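Local coordinates for tryptophan--tRNA ligase (Aeropyrum pernix, PDB 3A04), which catalyses the ATP-dependent attachment of L-tryptophan to tRNA(Trp), releasing AMP and diphosphate, at residues A[80-88]-A[257-268]; A[275-286]-A[334-345]. All coordinates share one frame; numbering follows the deposited sequence.

How the contacts relate
Both contacts belong to the class I synthetase part of the chain and follow one another along it without nesting or crossing. Segment 80-88, which holds most of the 'HIGH' region, follows strand 72-77 and runs into helix 85-99; it meets 257-268 and so closes a loop of 168 residues that takes in much of the mixed sheet. Contact 2 opens soon afterwards: helix 272-280 and its tail pack on the start of helix 334-364, closing a shorter, mainly helical loop beside the iron-sulfur cluster. The centres are about 17 Å apart, and the two contacts touch. Lys278 NZ probably hydrogen-bonds Thr265 O at 3.0 Å, and Phe85 packs on Leu345.

Contact 1. Residues A[80-88]-A[257-268]; sequences SGKFHFGHK and MSSSRPDSTIFL
Phe267 lays one ring face against Lys82, whose CB stands 4.0 Å from the ring centroid in a CH-pi contact while the chain, bent at chi3 (-81°), brings CE back to CD2. The lysine lies crosswise to the ring, and Thr265 O is over the opposite face. Replacing Phe267 by an alanine is likely to leave the aliphatic part of Lys82 without its ring and open a gap beside His84 CB. The His84 ring is sandwiched: Met257 CG covers one face, the methionine running antiparallel to the histidine side chain, and His87 CE1 sits over the centre of the other. This ring also caps its own helix, with ND1 accepting a weak bond from Gly86 N, and His87 ND1 receives His84 N in its ring plane, completing a capping box. Farther along, Leu268 CD1 meets Phe83 CD1 at the ring edge, 3.9 Å away, and also touches Phe85 CD1, while Ile266 O approaches Phe85 at its edge. Leu268 N bonds Phe83 O, backbone to backbone, at 3.0 Å; the side-chain hydroxyl Ser259 OG accepts from Lys82 N at 3.1 Å. Met257 and Ser259 thus bring the 'KMSKS' region onto the 'HIGH' region, and 265-268 continue the interface. With both hydrogen bonds given by backbone N-H groups, the pairing probably depends on main-chain course and apolar fit rather than charge.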
loop_
_atom_site.group_PDB
_atom_site.type_symbol
_atom_site.label_atom_id
_atom_site.label_comp_id
_atom_site.label_asym_id
_atom_site.label_seq_id
_atom_site.Cartn_x
_atom_site.Cartn_y
_atom_site.Cartn_z
ATOM N N SER A 80 0.908 -11.296 -17.743
ATOM C CA SER A 80 1.459 -10.627 -18.866
ATOM C C SER A 80 1.871 -11.757 -19.833
ATOM O O SER A 80 2.563 -12.699 -19.383
ATOM C CB SER A 80 2.778 -9.985 -18.416
ATOM O OG SER A 80 3.255 -9.180 -19.483
ATOM N N GLY A 81 1.516 -11.649 -21.127
ATOM C CA GLY A 81 2.012 -12.631 -22.108
ATOM C C GLY A 81 1.397 -13.994 -21.946
ATOM O O GLY A 81 0.463 -14.191 -21.163
ATOM N N LYS A 82 1.884 -14.995 -22.671
ATOM C CA LYS A 82 1.132 -16.236 -22.683
ATOM C C LYS A 82 1.722 -17.238 -21.706
ATOM O O LYS A 82 2.944 -17.177 -21.391
ATOM C CB LYS A 82 1.115 -16.813 -24.119
ATOM C CG LYS A 82 0.395 -15.850 -25.145
ATOM C CD LYS A 82 -0.078 -16.563 -26.410
ATOM C CE LYS A 82 1.049 -16.739 -27.376
ATOM N NZ LYS A 82 0.555 -16.876 -28.842
ATOM N N PHE A 83 0.876 -18.184 -21.268
ATOM C CA PHE A 83 1.292 -19.230 -20.347
ATOM C C PHE A 83 2.163 -20.263 -21.070
ATOM O O PHE A 83 1.736 -20.850 -22.121
ATOM C CB PHE A 83 0.007 -19.880 -19.824
ATOM C CG PHE A 83 0.208 -20.840 -18.694
ATOM C CD1 PHE A 83 0.565 -22.148 -18.942
ATOM C CD2 PHE A 83 0.012 -20.411 -17.364
ATOM C CE1 PHE A 83 0.688 -23.079 -17.893
ATOM C CE2 PHE A 83 0.112 -21.298 -16.350
ATOM C CZ PHE A 83 0.475 -22.647 -16.611
ATOM N N HIS A 84 3.342 -20.545 -20.500
ATOM C CA HIS A 84 4.333 -21.367 -21.156
ATOM C C HIS A 84 4.810 -22.506 -20.252
ATOM O O HIS A 84 4.302 -22.668 -19.117
ATOM C CB HIS A 84 5.480 -20.484 -21.775
ATOM C CG HIS A 84 6.202 -19.618 -20.780
ATOM N ND1 HIS A 84 6.715 -20.108 -19.593
ATOM C CD2 HIS A 84 6.475 -18.284 -20.782
ATOM C CE1 HIS A 84 7.324 -19.128 -18.933
ATOM N NE2 HIS A 84 7.223 -18.023 -19.651
ATOM N N PHE A 85 5.754 -23.328 -20.735
ATOM C CA PHE A 85 6.235 -24.452 -19.923
ATOM C C PHE A 85 7.047 -24.047 -18.671
ATOM O O PHE A 85 7.193 -24.861 -17.787
ATOM C CB PHE A 85 7.065 -25.417 -20.831
ATOM C CG PHE A 85 6.163 -26.391 -21.572
ATOM C CD1 PHE A 85 5.394 -25.986 -22.652
ATOM C CD2 PHE A 85 6.032 -27.688 -21.115
ATOM C CE1 PHE A 85 4.510 -26.957 -23.294
ATOM C CE2 PHE A 85 5.211 -28.580 -21.695
ATOM C CZ PHE A 85 4.431 -28.222 -22.792
ATOM N N GLY A 86 7.570 -22.823 -18.635
ATOM C CA GLY A 86 8.163 -22.276 -17.370
ATOM C C GLY A 86 7.043 -22.211 -16.315
ATOM O O GLY A 86 7.184 -22.663 -15.200
ATOM N N HIS A 87 5.892 -21.680 -16.699
ATOM C CA HIS A 87 4.779 -21.558 -15.773
ATOM C C HIS A 87 4.283 -22.943 -15.441
ATOM O O HIS A 87 3.930 -23.239 -14.272
ATOM C CB HIS A 87 3.629 -20.702 -16.359
ATOM C CG HIS A 87 4.030 -19.314 -16.791
ATOM N ND1 HIS A 87 3.947 -18.873 -18.103
ATOM C CD2 HIS A 87 4.529 -18.266 -16.085
ATOM C CE1 HIS A 87 4.335 -17.606 -18.174
ATOM N NE2 HIS A 87 4.629 -17.195 -16.945
ATOM N N LYS A 88 4.237 -23.856 -16.432
ATOM C CA LYS A 88 3.720 -25.172 -16.121
ATOM C C LYS A 88 4.502 -25.876 -15.016
ATOM O O LYS A 88 3.900 -26.657 -14.244
ATOM C CB LYS A 88 3.685 -26.076 -17.422
ATOM C CG LYS A 88 3.462 -27.580 -17.172
ATOM C CD LYS A 88 3.252 -28.328 -18.554
ATOM C CE LYS A 88 3.074 -29.864 -18.397
ATOM N NZ LYS A 88 4.176 -30.374 -17.594
ATOM N N MET A 257 13.631 -18.792 -20.435
ATOM C CA MET A 257 12.322 -19.093 -21.059
ATOM C C MET A 257 11.414 -17.881 -20.886
ATOM O O MET A 257 11.166 -17.451 -19.762
ATOM C CB MET A 257 11.812 -20.378 -20.372
ATOM C CG MET A 257 10.480 -21.039 -20.598
ATOM S SD MET A 257 10.723 -22.866 -20.469
ATOM C CE MET A 257 10.944 -23.501 -22.100
ATOM N N SER A 258 10.940 -17.287 -21.992
ATOM C CA SER A 258 10.170 -16.024 -21.958
ATOM C C SER A 258 8.994 -15.892 -22.976
ATOM O O SER A 258 9.154 -16.166 -24.160
ATOM C CB SER A 258 11.171 -14.847 -22.141
ATOM O OG SER A 258 10.486 -13.648 -22.546
ATOM N N SER A 259 7.831 -15.392 -22.556
ATOM C CA SER A 259 6.836 -14.907 -23.556
ATOM C C SER A 259 7.371 -13.830 -24.539
ATOM O O SER A 259 6.821 -13.690 -25.658
ATOM C CB SER A 259 5.537 -14.409 -22.914
ATOM O OG SER A 259 4.557 -14.085 -23.915
ATOM N N SER A 260 8.439 -13.105 -24.148
ATOM C CA SER A 260 9.033 -12.072 -24.996
ATOM C C SER A 260 9.672 -12.621 -26.239
ATOM O O SER A 260 9.588 -11.958 -27.268
ATOM C CB SER A 260 10.169 -11.402 -24.272
ATOM O OG SER A 260 11.283 -11.496 -25.131
ATOM N N ARG A 261 10.360 -13.786 -26.110
ATOM C CA ARG A 261 11.227 -14.435 -27.158
ATOM C C ARG A 261 10.550 -15.777 -27.483
ATOM O O ARG A 261 10.978 -16.885 -27.065
ATOM C CB ARG A 261 12.650 -14.584 -26.646
ATOM C CG ARG A 261 13.744 -14.898 -27.669
ATOM C CD ARG A 261 15.146 -14.540 -27.115
ATOM N NE ARG A 261 15.373 -14.981 -25.730
ATOM C CZ ARG A 261 16.386 -14.583 -24.938
ATOM N NH1 ARG A 261 17.331 -13.738 -25.373
ATOM N NH2 ARG A 261 16.466 -15.029 -23.685
ATOM N N PRO A 262 9.454 -15.652 -28.228
ATOM C CA PRO A 262 8.388 -16.579 -28.335
ATOM C C PRO A 262 8.839 -17.885 -28.956
ATOM O O PRO A 262 8.282 -18.922 -28.637
ATOM C CB PRO A 262 7.380 -15.858 -29.244
ATOM C CG PRO A 262 7.836 -14.507 -29.363
ATOM C CD PRO A 262 9.307 -14.573 -29.210
ATOM N N ASP A 263 9.891 -17.831 -29.759
ATOM C CA ASP A 263 10.445 -19.017 -30.384
ATOM C C ASP A 263 11.103 -20.006 -29.495
ATOM O O ASP A 263 11.159 -21.176 -29.847
ATOM C CB ASP A 263 11.446 -18.657 -31.464
ATOM C CG ASP A 263 10.956 -19.053 -32.792
ATOM O OD1 ASP A 263 9.855 -19.661 -32.789
ATOM O OD2 ASP A 263 11.637 -18.731 -33.813
ATOM N N SER A 264 11.624 -19.560 -28.370
ATOM C CA SER A 264 12.257 -20.450 -27.457
ATOM C C SER A 264 11.410 -20.864 -26.268
ATOM O O SER A 264 11.918 -21.459 -25.305
ATOM C CB SER A 264 13.586 -19.865 -27.018
ATOM O OG SER A 264 14.398 -19.715 -28.177
ATOM N N THR A 265 10.107 -20.575 -26.381
ATOM C CA THR A 265 9.118 -21.056 -25.436
ATOM C C THR A 265 7.916 -21.640 -26.211
ATOM O O THR A 265 7.285 -20.920 -26.982
ATOM C CB THR A 265 8.617 -19.873 -24.482
ATOM O OG1 THR A 265 8.200 -18.771 -25.300
ATOM C CG2 THR A 265 9.813 -19.282 -23.726
ATOM N N ILE A 266 7.562 -22.874 -25.912
ATOM C CA ILE A 266 6.249 -23.414 -26.298
ATOM C C ILE A 266 5.116 -22.901 -25.423
ATOM O O ILE A 266 5.138 -23.076 -24.204
ATOM C CB ILE A 266 6.183 -24.935 -26.148
ATOM C CG1 ILE A 266 7.452 -25.614 -26.724
ATOM C CG2 ILE A 266 4.746 -25.464 -26.589
ATOM C CD1 ILE A 266 7.599 -25.662 -28.180
ATOM N N PHE A 267 4.112 -22.259 -26.025
ATOM C CA PHE A 267 2.966 -21.844 -25.246
ATOM C C PHE A 267 1.972 -22.970 -25.173
ATOM O O PHE A 267 1.783 -23.770 -26.148
ATOM C CB PHE A 267 2.366 -20.560 -25.881
ATOM C CG PHE A 267 3.350 -19.430 -25.881
ATOM C CD1 PHE A 267 3.891 -18.966 -24.672
ATOM C CD2 PHE A 267 3.767 -18.838 -27.061
ATOM C CE1 PHE A 267 4.842 -17.926 -24.647
ATOM C CE2 PHE A 267 4.710 -17.757 -27.061
ATOM C CZ PHE A 267 5.248 -17.319 -25.869
ATOM N N LEU A 268 1.285 -23.086 -24.052
ATOM C CA LEU A 268 0.262 -24.158 -23.933
ATOM C C LEU A 268 -0.882 -24.043 -24.957
ATOM O O LEU A 268 -1.605 -25.033 -25.207
ATOM C CB LEU A 268 -0.261 -24.277 -22.513
ATOM C CG LEU A 268 0.758 -25.294 -21.906
ATOM C CD1 LEU A 268 2.080 -24.623 -21.592
ATOM C CD2 LEU A 268 0.269 -26.042 -20.750
HETATM O O HOH W 1 8.113 -22.582 -22.673
#

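Contact 2. Residues A[275-286]-A[334-345]; sequences ARNKLFRALTGG and CGECKQIAWEKL. With CD (cadmium ion), chain C; SF4 (iron/sulfur cluster), chain B.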
loop_
_atom_site.group_PDB
_atom_site.type_symbol
_atom_site.label_atom_id
_atom_site.label_comp_id
_atom_site.label_asym_id
_atom_site.label_seq_id
_atom_site.Cartn_x
_atom_site.Cartn_y
_atom_site.Cartn_z
ATOM N N ALA A 275 3.852 -25.457 -32.455
ATOM C CA ALA A 275 4.720 -26.051 -31.417
ATOM C C ALA A 275 5.751 -26.963 -32.006
ATOM O O ALA A 275 6.937 -27.029 -31.553
ATOM C CB ALA A 275 3.864 -26.829 -30.441
ATOM N N ARG A 276 5.309 -27.739 -33.018
ATOM C CA ARG A 276 6.250 -28.707 -33.608
ATOM C C ARG A 276 7.407 -27.965 -34.195
ATOM O O ARG A 276 8.537 -28.346 -34.017
ATOM C CB ARG A 276 5.577 -29.546 -34.682
ATOM C CG ARG A 276 6.459 -30.642 -35.261
ATOM C CD ARG A 276 5.592 -31.776 -35.970
ATOM N NE ARG A 276 6.481 -32.888 -36.410
ATOM C CZ ARG A 276 7.266 -32.807 -37.494
ATOM N NH1 ARG A 276 7.289 -31.669 -38.195
ATOM N NH2 ARG A 276 8.011 -33.862 -37.886
ATOM N N ASN A 277 7.143 -26.889 -34.902
ATOM C CA ASN A 277 8.256 -26.195 -35.488
ATOM C C ASN A 277 9.189 -25.570 -34.477
ATOM O O ASN A 277 10.393 -25.586 -34.641
ATOM C CB ASN A 277 7.730 -25.099 -36.418
ATOM C CG ASN A 277 7.145 -25.671 -37.714
ATOM O OD1 ASN A 277 7.422 -26.814 -38.082
ATOM N ND2 ASN A 277 6.302 -24.887 -38.376
ATOM N N LYS A 278 8.626 -24.990 -33.416
ATOM C CA LYS A 278 9.487 -24.494 -32.345
ATOM C C LYS A 278 10.312 -25.617 -31.772
ATOM O O LYS A 278 11.517 -25.440 -31.482
ATOM C CB LYS A 278 8.631 -23.882 -31.213
ATOM C CG LYS A 278 7.901 -22.654 -31.624
ATOM C CD LYS A 278 7.198 -22.032 -30.348
ATOM C CE LYS A 278 6.637 -20.643 -30.665
ATOM N NZ LYS A 278 5.714 -20.275 -29.505
ATOM N N LEU A 279 9.682 -26.766 -31.525
ATOM C CA LEU A 279 10.480 -27.883 -31.001
ATOM C C LEU A 279 11.594 -28.294 -31.988
ATOM O O LEU A 279 12.746 -28.623 -31.597
ATOM C CB LEU A 279 9.578 -29.117 -30.727
ATOM C CG LEU A 279 10.213 -30.300 -29.960
ATOM C CD1 LEU A 279 10.735 -29.848 -28.598
ATOM C CD2 LEU A 279 9.132 -31.323 -29.602
ATOM N N PHE A 280 11.250 -28.335 -33.281
ATOM C CA PHE A 280 12.260 -28.792 -34.246
ATOM C C PHE A 280 13.419 -27.809 -34.477
ATOM O O PHE A 280 14.521 -28.193 -34.887
ATOM C CB PHE A 280 11.620 -29.244 -35.581
ATOM C CG PHE A 280 11.295 -30.726 -35.579
ATOM C CD1 PHE A 280 10.172 -31.189 -34.920
ATOM C CD2 PHE A 280 12.129 -31.642 -36.193
ATOM C CE1 PHE A 280 9.833 -32.588 -34.875
ATOM C CE2 PHE A 280 11.815 -33.049 -36.169
ATOM C CZ PHE A 280 10.651 -33.498 -35.514
ATOM N N ARG A 281 13.180 -26.569 -34.120
ATOM C CA ARG A 281 14.217 -25.574 -34.132
ATOM C C ARG A 281 15.032 -25.477 -32.884
ATOM O O ARG A 281 15.952 -24.667 -32.843
ATOM C CB ARG A 281 13.580 -24.203 -34.428
ATOM C CG ARG A 281 13.263 -24.162 -35.898
ATOM C CD ARG A 281 12.307 -23.057 -36.222
ATOM N NE ARG A 281 11.780 -23.322 -37.554
ATOM C CZ ARG A 281 10.644 -22.799 -38.013
ATOM N NH1 ARG A 281 9.932 -21.977 -37.232
ATOM N NH2 ARG A 281 10.223 -23.105 -39.236
ATOM N N ALA A 282 14.687 -26.248 -31.841
ATOM C CA ALA A 282 15.424 -26.165 -30.547
ATOM C C ALA A 282 16.925 -26.485 -30.678
ATOM O O ALA A 282 17.316 -27.408 -31.418
ATOM C CB ALA A 282 14.827 -27.128 -29.483
ATOM N N LEU A 283 17.747 -25.786 -29.895
ATOM C CA LEU A 283 19.152 -26.187 -29.732
ATOM C C LEU A 283 19.337 -27.541 -29.019
ATOM O O LEU A 283 18.674 -27.855 -27.992
ATOM C CB LEU A 283 19.942 -25.077 -29.011
ATOM C CG LEU A 283 19.809 -23.696 -29.683
ATOM C CD1 LEU A 283 20.743 -22.615 -29.095
ATOM C CD2 LEU A 283 19.984 -23.766 -31.193
ATOM N N THR A 284 20.222 -28.352 -29.576
ATOM C CA THR A 284 20.509 -29.663 -29.020
ATOM C C THR A 284 21.985 -29.778 -28.655
ATOM O O THR A 284 22.776 -28.881 -28.946
ATOM C CB THR A 284 20.240 -30.765 -30.088
ATOM O OG1 THR A 284 21.195 -30.612 -31.167
ATOM C CG2 THR A 284 18.851 -30.625 -30.622
ATOM N N GLY A 285 22.341 -30.861 -27.992
ATOM C CA GLY A 285 23.747 -31.262 -27.893
ATOM C C GLY A 285 24.206 -32.162 -29.042
ATOM O O GLY A 285 24.993 -33.048 -28.818
ATOM N N GLY A 286 23.654 -31.980 -30.241
ATOM C CA GLY A 286 23.986 -32.799 -31.426
ATOM C C GLY A 286 25.326 -32.350 -32.033
ATOM O O GLY A 286 25.970 -31.408 -31.522
ATOM N N CYS A 334 19.416 -36.493 -33.613
ATOM C CA CYS A 334 18.547 -35.425 -33.118
ATOM C C CYS A 334 17.208 -35.321 -33.839
ATOM O O CYS A 334 16.192 -34.966 -33.244
ATOM C CB CYS A 334 19.290 -34.083 -33.184
ATOM S SG CYS A 334 20.683 -34.017 -31.988
ATOM N N GLY A 335 17.202 -35.618 -35.137
ATOM C CA GLY A 335 15.967 -35.616 -35.889
ATOM C C GLY A 335 14.979 -36.622 -35.293
ATOM O O GLY A 335 13.788 -36.319 -35.130
ATOM N N GLU A 336 15.450 -37.821 -34.949
ATOM C CA GLU A 336 14.487 -38.812 -34.450
ATOM C C GLU A 336 14.136 -38.523 -32.992
ATOM O O GLU A 336 13.013 -38.770 -32.563
ATOM C CB GLU A 336 14.994 -40.247 -34.575
ATOM C CG GLU A 336 16.412 -40.469 -34.177
ATOM C CD GLU A 336 16.921 -41.888 -34.584
ATOM O OE1 GLU A 336 16.255 -42.911 -34.151
ATOM O OE2 GLU A 336 17.962 -41.942 -35.325
ATOM N N CYS A 337 15.130 -38.078 -32.243
ATOM C CA CYS A 337 14.921 -37.646 -30.885
ATOM C C CYS A 337 13.870 -36.529 -30.751
ATOM O O CYS A 337 13.021 -36.594 -29.865
ATOM C CB CYS A 337 16.224 -37.191 -30.324
ATOM S SG CYS A 337 16.250 -37.179 -28.517
ATOM N N LYS A 338 13.940 -35.535 -31.649
ATOM C CA LYS A 338 12.951 -34.482 -31.737
ATOM C C LYS A 338 11.606 -35.002 -32.117
ATOM O O LYS A 338 10.632 -34.551 -31.561
ATOM C CB LYS A 338 13.350 -33.401 -32.762
ATOM C CG LYS A 338 14.524 -32.543 -32.197
ATOM C CD LYS A 338 15.070 -31.546 -33.246
ATOM C CE LYS A 338 15.891 -30.392 -32.510
ATOM N NZ LYS A 338 16.526 -29.459 -33.498
ATOM N N GLN A 339 11.513 -35.926 -33.093
ATOM C CA GLN A 339 10.163 -36.380 -33.410
ATOM C C GLN A 339 9.596 -37.209 -32.225
ATOM O O GLN A 339 8.411 -37.111 -31.943
ATOM C CB GLN A 339 10.126 -37.158 -34.778
ATOM C CG GLN A 339 8.803 -37.859 -35.068
ATOM C CD GLN A 339 7.613 -36.973 -35.321
ATOM O OE1 GLN A 339 7.702 -35.718 -35.489
ATOM N NE2 GLN A 339 6.462 -37.625 -35.396
ATOM N N ILE A 340 10.416 -37.990 -31.517
ATOM C CA ILE A 340 9.941 -38.712 -30.325
ATOM C C ILE A 340 9.352 -37.719 -29.247
ATOM O O ILE A 340 8.254 -37.906 -28.681
ATOM C CB ILE A 340 11.105 -39.556 -29.710
ATOM C CG1 ILE A 340 11.384 -40.878 -30.507
ATOM C CG2 ILE A 340 10.784 -40.072 -28.246
ATOM C CD1 ILE A 340 12.882 -41.505 -30.065
ATOM N N ALA A 341 10.092 -36.666 -28.994
ATOM C CA ALA A 341 9.645 -35.634 -28.021
ATOM C C ALA A 341 8.399 -34.976 -28.601
ATOM O O ALA A 341 7.441 -34.761 -27.864
ATOM C CB ALA A 341 10.733 -34.643 -27.862
ATOM N N TRP A 342 8.370 -34.753 -29.938
ATOM C CA TRP A 342 7.200 -34.103 -30.539
ATOM C C TRP A 342 5.956 -34.905 -30.329
ATOM O O TRP A 342 4.895 -34.338 -29.969
ATOM C CB TRP A 342 7.394 -33.699 -32.043
ATOM C CG TRP A 342 6.051 -33.438 -32.605
ATOM C CD1 TRP A 342 5.353 -34.262 -33.482
ATOM C CD2 TRP A 342 5.130 -32.393 -32.217
ATOM N NE1 TRP A 342 4.087 -33.749 -33.700
ATOM C CE2 TRP A 342 3.922 -32.608 -32.944
ATOM C CE3 TRP A 342 5.223 -31.268 -31.357
ATOM C CZ2 TRP A 342 2.800 -31.751 -32.833
ATOM C CZ3 TRP A 342 4.105 -30.396 -31.254
ATOM C CH2 TRP A 342 2.904 -30.646 -32.001
ATOM N N GLU A 343 6.026 -36.251 -30.502
ATOM C CA GLU A 343 4.816 -37.040 -30.308
ATOM C C GLU A 343 4.274 -37.001 -28.902
ATOM O O GLU A 343 3.033 -37.070 -28.659
ATOM C CB GLU A 343 5.013 -38.532 -30.768
ATOM C CG GLU A 343 5.284 -38.621 -32.290
ATOM C CD GLU A 343 4.080 -38.266 -33.199
ATOM O OE1 GLU A 343 3.174 -37.560 -32.842
ATOM O OE2 GLU A 343 4.012 -38.671 -34.338
ATOM N N LYS A 344 5.191 -36.889 -27.938
ATOM C CA LYS A 344 4.723 -36.749 -26.560
ATOM C C LYS A 344 4.018 -35.362 -26.400
ATOM O O LYS A 344 2.951 -35.232 -25.760
ATOM C CB LYS A 344 5.949 -36.754 -25.641
ATOM C CG LYS A 344 6.824 -37.987 -25.643
ATOM C CD LYS A 344 6.121 -39.061 -24.886
ATOM C CE LYS A 344 7.036 -40.297 -24.741
ATOM N NZ LYS A 344 6.175 -41.484 -24.445
ATOM N N LEU A 345 4.638 -34.345 -26.951
ATOM C CA LEU A 345 4.109 -32.956 -26.835
ATOM C C LEU A 345 2.744 -32.771 -27.584
ATOM O O LEU A 345 1.840 -32.152 -27.136
ATOM C CB LEU A 345 5.139 -31.977 -27.412
ATOM C CG LEU A 345 4.781 -30.467 -27.408
ATOM C CD1 LEU A 345 4.419 -30.003 -25.922
ATOM C CD2 LEU A 345 5.980 -29.633 -27.990
HETATM CD CD CD C . 2.119 -36.891 -34.687
HETATM FE FE1 SF4 B . 18.259 -36.114 -28.405
HETATM FE FE2 SF4 B . 20.922 -36.341 -27.776
HETATM FE FE3 SF4 B . 20.124 -34.901 -29.975
HETATM FE FE4 SF4 B . 19.469 -33.987 -27.481
HETATM S S1 SF4 B . 21.655 -34.294 -28.382
HETATM S S2 SF4 B . 18.092 -34.050 -29.280
HETATM S S3 SF4 B . 19.152 -35.859 -26.311
HETATM S S4 SF4 B . 19.950 -37.201 -29.669
#
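Gln339 OE1 is gripped side-on by Arg276, which brings two nitrogens to the one oxygen: NE at 3.2 Å, in the carbonyl plane, and NH2 at 3.0 Å, tilted above it. With CG anti to the backbone N (chi1 -175°) and the chain extended as far as NE, Arg276 runs over a face of Trp342, where CD stands 3.4 Å from the centroid of the five-membered ring. The guanidinium is nearly perpendicular to that indole and turns an edge to its CD1. Phe280 lies between Arg276 and Lys338, whose CB packs over the ring face 3.9 Å from the centroid. Beyond CG the lysine is extended, and its NZ donates to the carbonyls Phe280 O (2.7 Å) and Ala282 O (3.0 Å). Leu279 fits as a knob among Lys338, Ala341, Trp342 and Leu345, the helical segments crossing at 146°. At the far end Thr284 packs against Cys334, whose SG is bound to the iron atom FE3 of the iron-sulfur cluster at 2.3 Å; Cys337 SG is bound to the iron atom FE1. Holding both carbonyls, the ammonium group of Lys338 probably offsets their negative potential and helps to hold the chain that leads to Thr284 and the cluster pocket.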